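Local coordinates for putative phosphoenolpyruvate-dependent sugar phosphotransferase system (PTS) permease (Klebsiella pneumoniae subsp. pneumoniae, PDB 3MTQ), which probably serves as a IIA component of the mannose/fructose type in the phosphotransferase system, passing phosphate on during sugar uptake, at residues Y24-H29 against G35-V40; V82-D85 against V91-E94; D49-C54 against A72-Q77; H105-L110 against K129-A134; I115-I120 against L135-E140. One frame throughout, in Å; residues are numbered along the deposited sequence.

Contact 1 of 5, residues Y24-H29 against G35-V40; sequences YIFASH and GLLNSV
Phe26 of the strand points its ring into helix 32-44 and overlaps Leu36, Leu37 and Val40. One ring corner, CE2, does nearly all of the touching. It lies 4.0 Å from the backbone N of Leu37, which sits at the ring edge near its plane. Leu37 CB is 4.2 Å from the same CE2. On the next turn Val40 reaches the ring edge with one methyl, CG2, at 4.4 Å from CE2. Leu36 comes in obliquely, its branch carbon CG 4.2 Å from CE2. With CG of Phe26 anti to the carbonyl carbon (chi1 -60°), the ring extends toward the helix. The strand and helix segments run roughly antiparallel, at 137°, with axes 10.0 Å apart. This is the first strand-helix step of a beta-alpha-beta unit made of strand 22-29, helix 32-44 and strand 50-55. Ile50, Ile83, Leu110 and Ile115 also touch the Phe26 ring. The helix also faces the second subunit, where Ser39 OG is hydrogen-bonded to His29 O of that chain. Between the two segments there is no hydrogen bond. The contact is apolar, so it rests on the burial and fit of carbon surfaces.

Contact 2 of 5, residues V82-D85 against V91-E94; sequences VITD and VNNE
Thr84 OG1 donates a hydrogen bond to the amide oxygen OD1 of Asn92, at 2.7 Å. The donor meets the C=O at 118° and is tilted 22° from the carbonyl plane. The two side chains cross at about a right angle. Rotation about the first bond of Thr84 (chi1 62°) sets OG1 between its backbone N and carbonyl carbon, facing the amide. The same rotation sends the methyl CG2 toward the helix, where it packs 4.2 Å from CG1 of Val91. Asn92 stretches its amide away from its own backbone N, which brings OD1 back to the strand. Strand 79-84 and helix 90-96 are the first two elements of a beta-alpha-beta unit that ends in strand 104-108. Asp85, just past the strand end, turns its carboxylate to the helix. Its OD1 stands 4.0 Å from CB of Val91. A water donates to Asp85 OD1 at 2.7 Å and accepts from the backbone N of Asn92 at 3.0 Å, so it links the carboxylate to the first part of the helix. The other oxygen, OD2, is hydrogen-bonded to ND1 of His29 on the neighbouring strand, so each carboxylate oxygen has a hydrogen-bond partner. Val91 also packs against Ala27 and His29, and Thr84 against Phe95. Leu112 of the second subunit packs on Asp85.

Contact 3 of 5, residues D49-C54 against A72-Q77; sequences DIHTLC and ARFPAQ
His51 and Phe74 meet as a T-shaped pair, the edge of the phenyl ring turned to the face of the imidazole. Their centroids are 5.3 Å apart and their planes stand at 70°. The corner atom CZ of Phe74 lies 3.7 Å above the imidazole plane, offset toward the rim. Its closest atom there is His51 CD2, at 3.8 Å. The neighbouring phenyl carbon CE2 is 3.9 Å from NE2 of His51, which lies in the plane of the phenyl ring. The two side chains come from opposite directions, one from the strand and one from the loop. In Phe74 the ring carbon CG is anti to the carbonyl carbon (chi1 -62°), and this aims the ring at the strand. Arg73 comes in obliquely by CE1 of the histidine, on the same side of its plane as Phe74. Its chain is bent at chi3, and the guanidinium and imidazole planes are 89° apart. Arg73 NH2 is 4.0 Å from His51 CE1. The nearby guanidinium would probably make protonation of His51 less favourable. No hydrogen bond joins the two segments. Phe74 also meets the ring of His23 and touches Ile25. The contact lies at strand 50-55, one of the two outermost strands of the sheet within this chain, on the sheet face where Leu53 packs on helix 63-72. The loop that carries Arg73 and Phe74 leads from that helix to strand 79-84.

Contact 4 of 5, residues H105-L110 against K129-A134; sequences HLLSGL and KLITEA
Ile131 makes the apolar part of this contact, with a different branch for each partner. Its methyl CG2 sits against the end of Leu107, 3.9 Å from both CG and CD1 and 4.0 Å from CD2. Its other branch ends in CD1, which lies against His105. That methyl is 3.6 Å from the ring atoms CG and ND1 of the histidine and 3.7 Å from its CB. With chi1 of Ile131 at -72°, the two branches point to two residues of one strand. Leu107 and His105 are two positions apart, so both face the helix. The polar part belongs to His105. Its ND1, next to the isoleucine methyl, is hydrogen-bonded to the hydroxyl of Tyr144 of the second subunit. Tyr144 of that subunit also packs on Ile131, so the neighbouring chain touches both sides of the contact. No hydrogen bond passes between the two segments. Strand 104-108 is outermost in the sheet of this chain, and strand 79-84 lies beside it. Leu107 and Ser108 pair antiparallel with a strand of the second subunit. Helix 127-141 packs on one face of this strand, while Leu106 on the other face meets helix 90-96.

Contact 5 of 5, residues I115-I120 against L135-E140; sequences IIDLLI and LTNAKE
Asp117 and Ala138 mark where the two helical backbones come nearest, with their CA atoms 7.3 Å apart. Both segments are regular helix, with backbone bonds such as Leu119 N to Ile115 O and Lys139 N to Leu135 O. The side chains that meet are Asp117 and Asn137. Each sets its CG on the far side from the backbone N (chi1 -152° and -155°), so both groups reach into the space between the helices. They cross at about a right angle, yet the carboxylate and amide planes are only 31° apart. Asp117 OD1 is 2.9 Å from Asn137 ND2. The second oxygen, OD2, lies 3.8 Å from CB of Asn137. Both residues have a second conformer, so this polar approach describes one state of the pair. Asn137 is exposed and the contact lies near the surface. Deeper in, Leu118 packs on Leu130 and Ala134, and Ala138 touches Leu114. Lys139 NZ is hydrogen-bonded to backbone oxygens of the second subunit. Helices 112-120 and 127-141 pack here beside the parallel sheet of an alpha/beta fold, consistent with IIA domains of the mannose family.

How the contacts relate
Along the chain contact 1 comes first, then contact 3, contact 2 and the crossed pair 4 and 5. Contacts 1 to 4 share one parallel sheet, ordered 50-55, 22-29, 79-84, 104-108. Contacts 1, 4 and 5 lie on one face of it, where Phe26 and Val40 meet Ile115. Contacts 2 and 3 involve the other face. Centres of contacts 4 and 5 are about 8 Å apart and both use helix 127-141; those of 3 and 5 are about 21 Å apart. His29 of contact 1 is hydrogen-bonded to Asp85 of contact 2. All except contact 3 touch the second subunit, so most of these contacts lie near the subunit interface.

Contact 1 of 5, residues Y24-H29 against G35-V40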
# COMPACT_ATOMS: atom_id res chain seq x y z
N TYR A 24 -8.50 -1.09 -14.36
CA TYR A 24 -7.63 -1.45 -13.23
C TYR A 24 -8.40 -2.30 -12.22
O TYR A 24 -9.60 -2.04 -11.95
CB TYR A 24 -7.07 -0.20 -12.54
CG TYR A 24 -6.44 0.84 -13.46
CD1 TYR A 24 -5.05 0.96 -13.57
CD2 TYR A 24 -7.22 1.72 -14.18
CE1 TYR A 24 -4.48 1.91 -14.38
CE2 TYR A 24 -6.66 2.67 -15.01
CZ TYR A 24 -5.28 2.76 -15.11
OH TYR A 24 -4.76 3.73 -15.93
N ILE A 25 -7.72 -3.30 -11.66
CA ILE A 25 -8.25 -4.10 -10.56
C ILE A 25 -7.24 -3.97 -9.40
O ILE A 25 -6.00 -4.15 -9.58
CB ILE A 25 -8.41 -5.58 -10.90
CG1 ILE A 25 -9.49 -5.81 -11.94
CG2 ILE A 25 -8.69 -6.38 -9.59
CD1 ILE A 25 -9.42 -7.22 -12.56
N PHE A 26 -7.75 -3.56 -8.26
CA PHE A 26 -7.01 -3.66 -7.01
C PHE A 26 -7.51 -4.89 -6.33
O PHE A 26 -8.75 -5.04 -6.09
CB PHE A 26 -7.20 -2.48 -6.04
CG PHE A 26 -6.79 -1.12 -6.57
CD1 PHE A 26 -6.05 -0.95 -7.75
CD2 PHE A 26 -7.11 0.00 -5.81
CE1 PHE A 26 -5.72 0.34 -8.18
CE2 PHE A 26 -6.76 1.27 -6.24
CZ PHE A 26 -6.07 1.44 -7.41
N ALA A 27 -6.58 -5.80 -6.04
CA ALA A 27 -6.92 -7.07 -5.42
C ALA A 27 -6.15 -7.32 -4.13
O ALA A 27 -4.93 -7.26 -4.07
CB ALA A 27 -6.77 -8.22 -6.39
N SER A 28 -6.88 -7.55 -3.05
CA SER A 28 -6.23 -7.71 -1.73
C SER A 28 -6.88 -8.75 -0.83
O SER A 28 -8.07 -9.09 -0.99
CB SER A 28 -6.18 -6.35 -1.01
OG SER A 28 -7.52 -5.96 -0.57
N HIS A 29 -6.09 -9.22 0.14
CA HIS A 29 -6.61 -9.87 1.34
C HIS A 29 -7.39 -8.81 2.09
O HIS A 29 -6.90 -7.77 2.45
CB HIS A 29 -5.49 -10.41 2.25
CG HIS A 29 -4.66 -11.51 1.66
ND1 HIS A 29 -3.66 -11.27 0.73
CD2 HIS A 29 -4.62 -12.83 1.93
CE1 HIS A 29 -3.08 -12.42 0.42
NE2 HIS A 29 -3.63 -13.38 1.15
N GLY A 35 -9.90 0.55 0.74
CA GLY A 35 -9.28 1.64 1.48
C GLY A 35 -8.29 2.44 0.60
O GLY A 35 -8.29 3.66 0.65
N LEU A 36 -7.49 1.73 -0.21
CA LEU A 36 -6.55 2.36 -1.14
C LEU A 36 -7.27 3.18 -2.23
O LEU A 36 -6.89 4.30 -2.53
CB LEU A 36 -5.62 1.33 -1.82
CG LEU A 36 -4.53 1.92 -2.73
CD1 LEU A 36 -3.69 2.88 -1.96
CD2 LEU A 36 -3.70 0.79 -3.26
N LEU A 37 -8.33 2.62 -2.79
CA LEU A 37 -9.17 3.36 -3.75
C LEU A 37 -9.72 4.63 -3.10
O LEU A 37 -9.85 5.64 -3.74
CB LEU A 37 -10.29 2.46 -4.29
CG LEU A 37 -11.22 3.14 -5.31
CD1 LEU A 37 -10.42 3.58 -6.51
CD2 LEU A 37 -12.34 2.16 -5.70
N ASN A 38 -10.06 4.56 -1.83
CA ASN A 38 -10.50 5.75 -1.08
C ASN A 38 -9.44 6.85 -1.08
O ASN A 38 -9.74 8.01 -1.39
CB ASN A 38 -10.93 5.35 0.33
CG ASN A 38 -11.55 6.48 1.09
OD1 ASN A 38 -11.24 6.68 2.27
ND2 ASN A 38 -12.44 7.22 0.43
N SER A 39 -8.20 6.49 -0.80
CA SER A 39 -7.08 7.42 -0.84
C SER A 39 -6.94 8.10 -2.20
O SER A 39 -6.79 9.33 -2.28
CB SER A 39 -5.79 6.69 -0.49
OG SER A 39 -5.79 6.28 0.86
N VAL A 40 -6.96 7.28 -3.23
CA VAL A 40 -6.76 7.68 -4.62
C VAL A 40 -7.84 8.68 -4.99
O VAL A 40 -7.59 9.68 -5.64
CB VAL A 40 -6.82 6.46 -5.55
CG1 VAL A 40 -6.90 6.87 -7.06
CG2 VAL A 40 -5.66 5.45 -5.25

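Contact 2 of 5, residues V82-D85 against V91-E94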
# COMPACT_ATOMS: atom_id res chain seq x y z
N VAL A 82 -3.96 -5.49 -13.26
CA VAL A 82 -4.28 -5.99 -11.92
C VAL A 82 -3.11 -5.69 -10.99
O VAL A 82 -1.91 -5.98 -11.32
CB VAL A 82 -4.60 -7.52 -11.91
CG1 VAL A 82 -5.06 -7.98 -10.54
CG2 VAL A 82 -5.68 -7.89 -12.97
N ILE A 83 -3.41 -5.06 -9.87
CA ILE A 83 -2.42 -4.77 -8.83
C ILE A 83 -2.90 -5.43 -7.55
O ILE A 83 -4.01 -5.11 -7.02
CB ILE A 83 -2.18 -3.23 -8.55
CG1 ILE A 83 -2.00 -2.40 -9.83
CG2 ILE A 83 -0.97 -3.07 -7.64
CD1 ILE A 83 -3.29 -1.83 -10.44
N THR A 84 -2.12 -6.40 -7.07
CA THR A 84 -2.46 -7.17 -5.91
C THR A 84 -1.66 -6.68 -4.71
O THR A 84 -0.61 -6.00 -4.85
CB THR A 84 -2.18 -8.67 -6.11
OG1 THR A 84 -0.75 -8.86 -6.34
CG2 THR A 84 -2.95 -9.21 -7.30
N ASP A 85 -2.15 -7.02 -3.51
CA ASP A 85 -1.46 -6.61 -2.27
C ASP A 85 -0.04 -7.15 -2.13
O ASP A 85 0.89 -6.42 -1.74
CB ASP A 85 -2.26 -6.97 -1.01
CG ASP A 85 -2.64 -8.47 -0.89
OD1 ASP A 85 -2.40 -9.32 -1.77
OD2 ASP A 85 -3.39 -8.74 0.11
N VAL A 91 -3.91 -14.13 -3.07
CA VAL A 91 -4.57 -13.29 -4.05
C VAL A 91 -3.72 -13.13 -5.30
O VAL A 91 -4.21 -13.37 -6.40
CB VAL A 91 -4.95 -11.95 -3.46
CG1 VAL A 91 -5.57 -11.06 -4.53
CG2 VAL A 91 -5.90 -12.13 -2.25
N ASN A 92 -2.43 -12.82 -5.15
CA ASN A 92 -1.62 -12.72 -6.35
C ASN A 92 -1.63 -14.05 -7.10
O ASN A 92 -1.76 -14.09 -8.32
CB ASN A 92 -0.17 -12.34 -6.06
CG ASN A 92 0.58 -11.91 -7.32
OD1 ASN A 92 0.32 -10.84 -7.86
ND2 ASN A 92 1.54 -12.73 -7.78
N ASN A 93 -1.48 -15.13 -6.35
CA ASN A 93 -1.43 -16.48 -6.93
C ASN A 93 -2.62 -16.75 -7.86
O ASN A 93 -2.48 -17.27 -8.94
CB ASN A 93 -1.36 -17.58 -5.83
CG ASN A 93 -0.05 -17.56 -5.00
OD1 ASN A 93 0.96 -17.00 -5.40
ND2 ASN A 93 -0.09 -18.20 -3.82
N GLU A 94 -3.82 -16.40 -7.43
CA GLU A 94 -4.96 -16.66 -8.24
C GLU A 94 -4.96 -15.92 -9.59
O GLU A 94 -5.62 -16.35 -10.52
CB GLU A 94 -6.24 -16.31 -7.43
CG GLU A 94 -6.49 -17.24 -6.33
CD GLU A 94 -6.83 -18.64 -6.83
OE1 GLU A 94 -7.58 -18.77 -7.84
OE2 GLU A 94 -6.33 -19.59 -6.23
O HOH W 1 -1.46 -11.81 -2.46

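Contact 3 of 5, residues D49-C54 against A72-Q77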
# COMPACT_ATOMS: atom_id res chain seq x y z
N ASP A 49 -13.04 3.47 -13.48
CA ASP A 49 -12.40 2.30 -14.07
C ASP A 49 -11.46 1.51 -13.17
O ASP A 49 -10.70 0.64 -13.66
CB ASP A 49 -11.69 2.72 -15.35
CG ASP A 49 -12.68 3.27 -16.37
OD1 ASP A 49 -13.69 2.57 -16.61
OD2 ASP A 49 -12.48 4.42 -16.84
N ILE A 50 -11.51 1.77 -11.86
CA ILE A 50 -10.82 0.94 -10.88
C ILE A 50 -11.85 0.06 -10.21
O ILE A 50 -12.84 0.57 -9.68
CB ILE A 50 -10.07 1.76 -9.83
CG1 ILE A 50 -8.99 2.65 -10.51
CG2 ILE A 50 -9.47 0.82 -8.77
CD1 ILE A 50 -8.25 3.60 -9.54
N HIS A 51 -11.63 -1.24 -10.26
CA HIS A 51 -12.51 -2.21 -9.64
C HIS A 51 -11.75 -2.83 -8.52
O HIS A 51 -10.52 -2.93 -8.56
CB HIS A 51 -12.96 -3.24 -10.67
CG HIS A 51 -13.54 -2.60 -11.88
ND1 HIS A 51 -14.89 -2.35 -12.01
CD2 HIS A 51 -12.95 -2.03 -12.96
CE1 HIS A 51 -15.11 -1.70 -13.14
NE2 HIS A 51 -13.94 -1.49 -13.73
N THR A 52 -12.44 -3.22 -7.48
CA THR A 52 -11.73 -3.81 -6.35
C THR A 52 -12.17 -5.25 -6.11
O THR A 52 -13.37 -5.60 -6.21
CB THR A 52 -11.90 -3.04 -5.07
OG1 THR A 52 -13.30 -3.03 -4.70
CG2 THR A 52 -11.30 -1.63 -5.16
N LEU A 53 -11.20 -6.09 -5.79
CA LEU A 53 -11.49 -7.43 -5.32
C LEU A 53 -10.97 -7.55 -3.90
O LEU A 53 -9.77 -7.46 -3.66
CB LEU A 53 -10.91 -8.51 -6.22
CG LEU A 53 -11.35 -9.94 -5.89
CD1 LEU A 53 -11.48 -10.84 -7.15
CD2 LEU A 53 -10.51 -10.62 -4.78
N CYS A 54 -11.88 -7.75 -2.94
CA CYS A 54 -11.46 -7.90 -1.55
C CYS A 54 -11.76 -9.31 -1.05
O CYS A 54 -12.91 -9.67 -0.76
CB CYS A 54 -12.14 -6.87 -0.66
SG CYS A 54 -11.82 -5.15 -0.92
N ALA A 72 -13.27 -12.33 -16.42
CA ALA A 72 -14.11 -12.73 -17.55
C ALA A 72 -15.05 -11.61 -18.02
O ALA A 72 -15.51 -11.63 -19.16
CB ALA A 72 -14.94 -14.01 -17.20
N ARG A 73 -15.31 -10.63 -17.15
CA ARG A 73 -16.15 -9.49 -17.49
C ARG A 73 -15.54 -8.51 -18.52
O ARG A 73 -16.29 -7.79 -19.17
CB ARG A 73 -16.45 -8.66 -16.25
CG ARG A 73 -17.52 -9.18 -15.27
CD ARG A 73 -17.71 -8.07 -14.20
NE ARG A 73 -17.65 -6.73 -14.82
CZ ARG A 73 -17.54 -5.56 -14.18
NH1 ARG A 73 -17.53 -5.49 -12.85
NH2 ARG A 73 -17.48 -4.44 -14.89
N PHE A 74 -14.20 -8.48 -18.63
CA PHE A 74 -13.48 -7.50 -19.45
C PHE A 74 -13.16 -8.05 -20.85
O PHE A 74 -12.62 -9.16 -20.96
CB PHE A 74 -12.18 -7.11 -18.73
CG PHE A 74 -12.41 -6.44 -17.40
CD1 PHE A 74 -12.37 -7.17 -16.22
CD2 PHE A 74 -12.74 -5.11 -17.34
CE1 PHE A 74 -12.59 -6.56 -15.01
CE2 PHE A 74 -13.01 -4.50 -16.10
CZ PHE A 74 -12.93 -5.24 -14.95
N PRO A 75 -13.52 -7.30 -21.91
CA PRO A 75 -13.28 -7.79 -23.26
C PRO A 75 -11.79 -7.94 -23.47
O PRO A 75 -11.03 -7.16 -22.90
CB PRO A 75 -13.86 -6.69 -24.14
CG PRO A 75 -15.08 -6.15 -23.31
CD PRO A 75 -14.51 -6.18 -21.91
N ALA A 76 -11.39 -8.95 -24.23
CA ALA A 76 -9.94 -9.23 -24.48
C ALA A 76 -9.23 -8.07 -25.16
O ALA A 76 -7.98 -7.90 -25.00
CB ALA A 76 -9.77 -10.55 -25.32
N GLN A 77 -10.00 -7.28 -25.92
CA GLN A 77 -9.46 -6.15 -26.66
C GLN A 77 -9.09 -4.97 -25.73
O GLN A 77 -8.26 -4.13 -26.10
CB GLN A 77 -10.45 -5.72 -27.77
CG GLN A 77 -9.95 -4.66 -28.78
CD GLN A 77 -8.71 -5.09 -29.54
OE1 GLN A 77 -8.26 -6.25 -29.46
NE2 GLN A 77 -8.15 -4.17 -30.28

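Contact 4 of 5, residues H105-L110 against K129-A134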
# COMPACT_ATOMS: atom_id res chain seq x y z
N HIS A 105 -1.96 -7.45 -17.50
CA HIS A 105 -0.78 -7.02 -16.76
C HIS A 105 -1.00 -7.21 -15.28
O HIS A 105 -2.07 -6.82 -14.75
CB HIS A 105 -0.50 -5.56 -17.08
CG HIS A 105 -0.25 -5.32 -18.53
ND1 HIS A 105 1.01 -5.43 -19.09
CD2 HIS A 105 -1.10 -5.07 -19.54
CE1 HIS A 105 0.92 -5.19 -20.38
NE2 HIS A 105 -0.35 -4.98 -20.68
N LEU A 106 -0.03 -7.86 -14.63
CA LEU A 106 -0.11 -8.22 -13.20
C LEU A 106 1.03 -7.56 -12.47
O LEU A 106 2.21 -7.83 -12.77
CB LEU A 106 -0.10 -9.75 -12.97
CG LEU A 106 -0.26 -10.24 -11.51
CD1 LEU A 106 -1.63 -9.71 -10.90
CD2 LEU A 106 -0.16 -11.80 -11.38
N LEU A 107 0.70 -6.63 -11.60
CA LEU A 107 1.66 -6.02 -10.69
C LEU A 107 1.39 -6.52 -9.28
O LEU A 107 0.22 -6.66 -8.87
CB LEU A 107 1.53 -4.52 -10.73
CG LEU A 107 1.91 -3.75 -12.00
CD1 LEU A 107 1.07 -4.16 -13.24
CD2 LEU A 107 1.74 -2.27 -11.67
N SER A 108 2.45 -6.76 -8.53
CA SER A 108 2.30 -7.17 -7.13
C SER A 108 2.88 -6.13 -6.21
O SER A 108 4.01 -5.69 -6.41
CB SER A 108 3.03 -8.49 -6.87
OG SER A 108 4.40 -8.26 -6.60
N GLY A 109 2.11 -5.73 -5.19
CA GLY A 109 2.58 -4.73 -4.19
C GLY A 109 1.86 -3.40 -4.23
O GLY A 109 2.45 -2.33 -4.23
N LEU A 110 0.53 -3.44 -4.18
CA LEU A 110 -0.25 -2.25 -4.10
C LEU A 110 0.27 -1.21 -3.14
O LEU A 110 0.65 -1.51 -2.00
CB LEU A 110 -1.65 -2.61 -3.58
CG LEU A 110 -2.79 -3.02 -4.45
CD1 LEU A 110 -3.92 -3.26 -3.47
CD2 LEU A 110 -3.18 -1.94 -5.46
N LYS A 129 6.12 0.63 -20.77
CA LYS A 129 6.79 1.85 -20.31
C LYS A 129 6.03 2.46 -19.16
O LYS A 129 6.61 2.80 -18.16
CB LYS A 129 6.91 2.84 -21.48
CG LYS A 129 7.48 4.21 -21.15
CD LYS A 129 7.58 5.05 -22.44
CE LYS A 129 7.91 6.52 -22.13
NZ LYS A 129 6.70 7.36 -22.00
N LEU A 130 4.71 2.57 -19.28
CA LEU A 130 3.88 3.03 -18.16
C LEU A 130 4.14 2.29 -16.83
O LEU A 130 4.36 2.91 -15.76
CB LEU A 130 2.41 2.85 -18.55
CG LEU A 130 1.30 3.04 -17.48
CD1 LEU A 130 1.14 4.49 -17.14
CD2 LEU A 130 0.01 2.51 -17.97
N ILE A 131 4.01 0.98 -16.87
CA ILE A 131 4.10 0.12 -15.70
C ILE A 131 5.54 0.11 -15.09
O ILE A 131 5.72 0.30 -13.92
CB ILE A 131 3.66 -1.33 -16.04
CG1 ILE A 131 2.10 -1.38 -16.26
CG2 ILE A 131 4.08 -2.27 -14.93
CD1 ILE A 131 1.60 -2.55 -17.10
N THR A 132 6.54 -0.08 -15.92
CA THR A 132 7.91 -0.08 -15.43
C THR A 132 8.30 1.28 -14.83
O THR A 132 8.83 1.32 -13.72
CB THR A 132 8.90 -0.54 -16.53
OG1 THR A 132 8.69 0.25 -17.69
CG2 THR A 132 8.69 -2.00 -16.90
N GLU A 133 8.03 2.38 -15.55
CA GLU A 133 8.28 3.73 -15.03
C GLU A 133 7.53 4.04 -13.72
O GLU A 133 8.08 4.61 -12.76
CB GLU A 133 7.99 4.82 -16.08
CG GLU A 133 9.06 4.87 -17.22
CD GLU A 133 8.85 5.99 -18.25
OE1 GLU A 133 7.79 6.68 -18.26
OE2 GLU A 133 9.75 6.15 -19.09
N ALA A 134 6.25 3.68 -13.70
CA ALA A 134 5.47 3.86 -12.49
C ALA A 134 6.06 3.06 -11.31
O ALA A 134 6.14 3.56 -10.20
CB ALA A 134 3.98 3.47 -12.72

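Contact 5 of 5, residues I115-I120 against L135-E140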
# COMPACT_ATOMS: atom_id res chain seq x y z
N ILE A 115 -0.14 3.77 -7.81
CA ILE A 115 -1.38 4.14 -8.42
C ILE A 115 -1.46 5.58 -8.93
O ILE A 115 -1.91 5.82 -10.05
CB ILE A 115 -2.55 3.81 -7.44
CG1 ILE A 115 -2.45 2.36 -7.01
CG2 ILE A 115 -3.85 4.11 -8.16
CD1 ILE A 115 -2.26 1.40 -8.14
N ILE A 116 -0.98 6.54 -8.16
CA ILE A 116 -0.94 7.94 -8.58
C ILE A 116 -0.08 8.13 -9.86
O ILE A 116 -0.48 8.83 -10.81
CB ILE A 116 -0.41 8.83 -7.45
CG1 ILE A 116 -1.43 8.88 -6.30
CG2 ILE A 116 -0.19 10.25 -7.95
CD1 ILE A 116 -2.82 9.15 -6.80
N ASP A 117 1.09 7.50 -9.89
CA ASP A 117 1.98 7.60 -11.06
C ASP A 117 1.34 7.00 -12.32
O ASP A 117 1.43 7.58 -13.42
CB ASP A 117 3.33 6.93 -10.82
CG ASP A 117 4.45 7.57 -11.65
OD1 ASP A 117 4.76 8.74 -11.36
OD2 ASP A 117 4.99 6.94 -12.60
N LEU A 118 0.70 5.85 -12.18
CA LEU A 118 -0.05 5.21 -13.27
C LEU A 118 -1.17 6.11 -13.81
O LEU A 118 -1.34 6.25 -15.03
CB LEU A 118 -0.65 3.87 -12.82
CG LEU A 118 0.37 2.73 -12.64
CD1 LEU A 118 -0.19 1.49 -11.88
CD2 LEU A 118 0.90 2.36 -14.02
N LEU A 119 -1.94 6.73 -12.91
CA LEU A 119 -3.05 7.55 -13.33
C LEU A 119 -2.63 8.87 -14.01
O LEU A 119 -3.24 9.25 -15.02
CB LEU A 119 -4.01 7.79 -12.14
CG LEU A 119 -4.78 6.56 -11.64
CD1 LEU A 119 -5.59 6.96 -10.36
CD2 LEU A 119 -5.70 5.92 -12.69
N ILE A 120 -1.61 9.54 -13.46
CA ILE A 120 -0.92 10.70 -14.10
C ILE A 120 -0.48 10.43 -15.55
O ILE A 120 -0.80 11.19 -16.46
CB ILE A 120 0.35 11.10 -13.26
CG1 ILE A 120 -0.08 11.85 -11.99
CG2 ILE A 120 1.38 11.94 -14.08
CD1 ILE A 120 1.05 12.21 -11.12
N LEU A 135 6.44 1.82 -11.55
CA LEU A 135 7.04 1.01 -10.51
C LEU A 135 8.35 1.61 -10.03
O LEU A 135 8.61 1.67 -8.82
CB LEU A 135 7.29 -0.44 -10.94
CG LEU A 135 6.00 -1.27 -10.93
CD1 LEU A 135 6.08 -2.43 -11.83
CD2 LEU A 135 5.65 -1.69 -9.49
N THR A 136 9.16 2.07 -10.97
CA THR A 136 10.43 2.72 -10.58
C THR A 136 10.21 3.97 -9.72
O THR A 136 10.80 4.09 -8.66
CB THR A 136 11.27 3.09 -11.80
OG1 THR A 136 11.63 1.89 -12.47
CG2 THR A 136 12.52 3.87 -11.35
N ASN A 137 9.29 4.83 -10.15
CA ASN A 137 8.98 6.10 -9.47
C ASN A 137 8.33 5.83 -8.10
O ASN A 137 8.57 6.55 -7.13
CB ASN A 137 8.05 6.96 -10.34
CG ASN A 137 8.17 8.46 -10.05
OD1 ASN A 137 9.22 9.08 -10.25
ND2 ASN A 137 7.07 9.05 -9.62
N ALA A 138 7.50 4.79 -8.04
CA ALA A 138 6.86 4.36 -6.78
C ALA A 138 7.89 3.89 -5.76
O ALA A 138 7.86 4.27 -4.58
CB ALA A 138 5.84 3.23 -7.04
N LYS A 139 8.80 3.03 -6.21
CA LYS A 139 9.83 2.51 -5.34
C LYS A 139 10.74 3.63 -4.78
O LYS A 139 11.17 3.57 -3.62
CB LYS A 139 10.63 1.42 -6.05
CG LYS A 139 9.90 0.09 -6.22
CD LYS A 139 10.83 -0.95 -6.85
CE LYS A 139 10.06 -2.04 -7.55
NZ LYS A 139 10.80 -3.32 -7.61
N GLU A 140 11.01 4.64 -5.60
CA GLU A 140 11.81 5.79 -5.16
C GLU A 140 11.12 6.53 -4.04
O GLU A 140 11.76 6.97 -3.10
CB GLU A 140 12.04 6.76 -6.32
CG GLU A 140 12.93 6.24 -7.45
CD GLU A 140 13.13 7.31 -8.56
OE1 GLU A 140 13.55 8.44 -8.19
OE2 GLU A 140 12.89 7.00 -9.77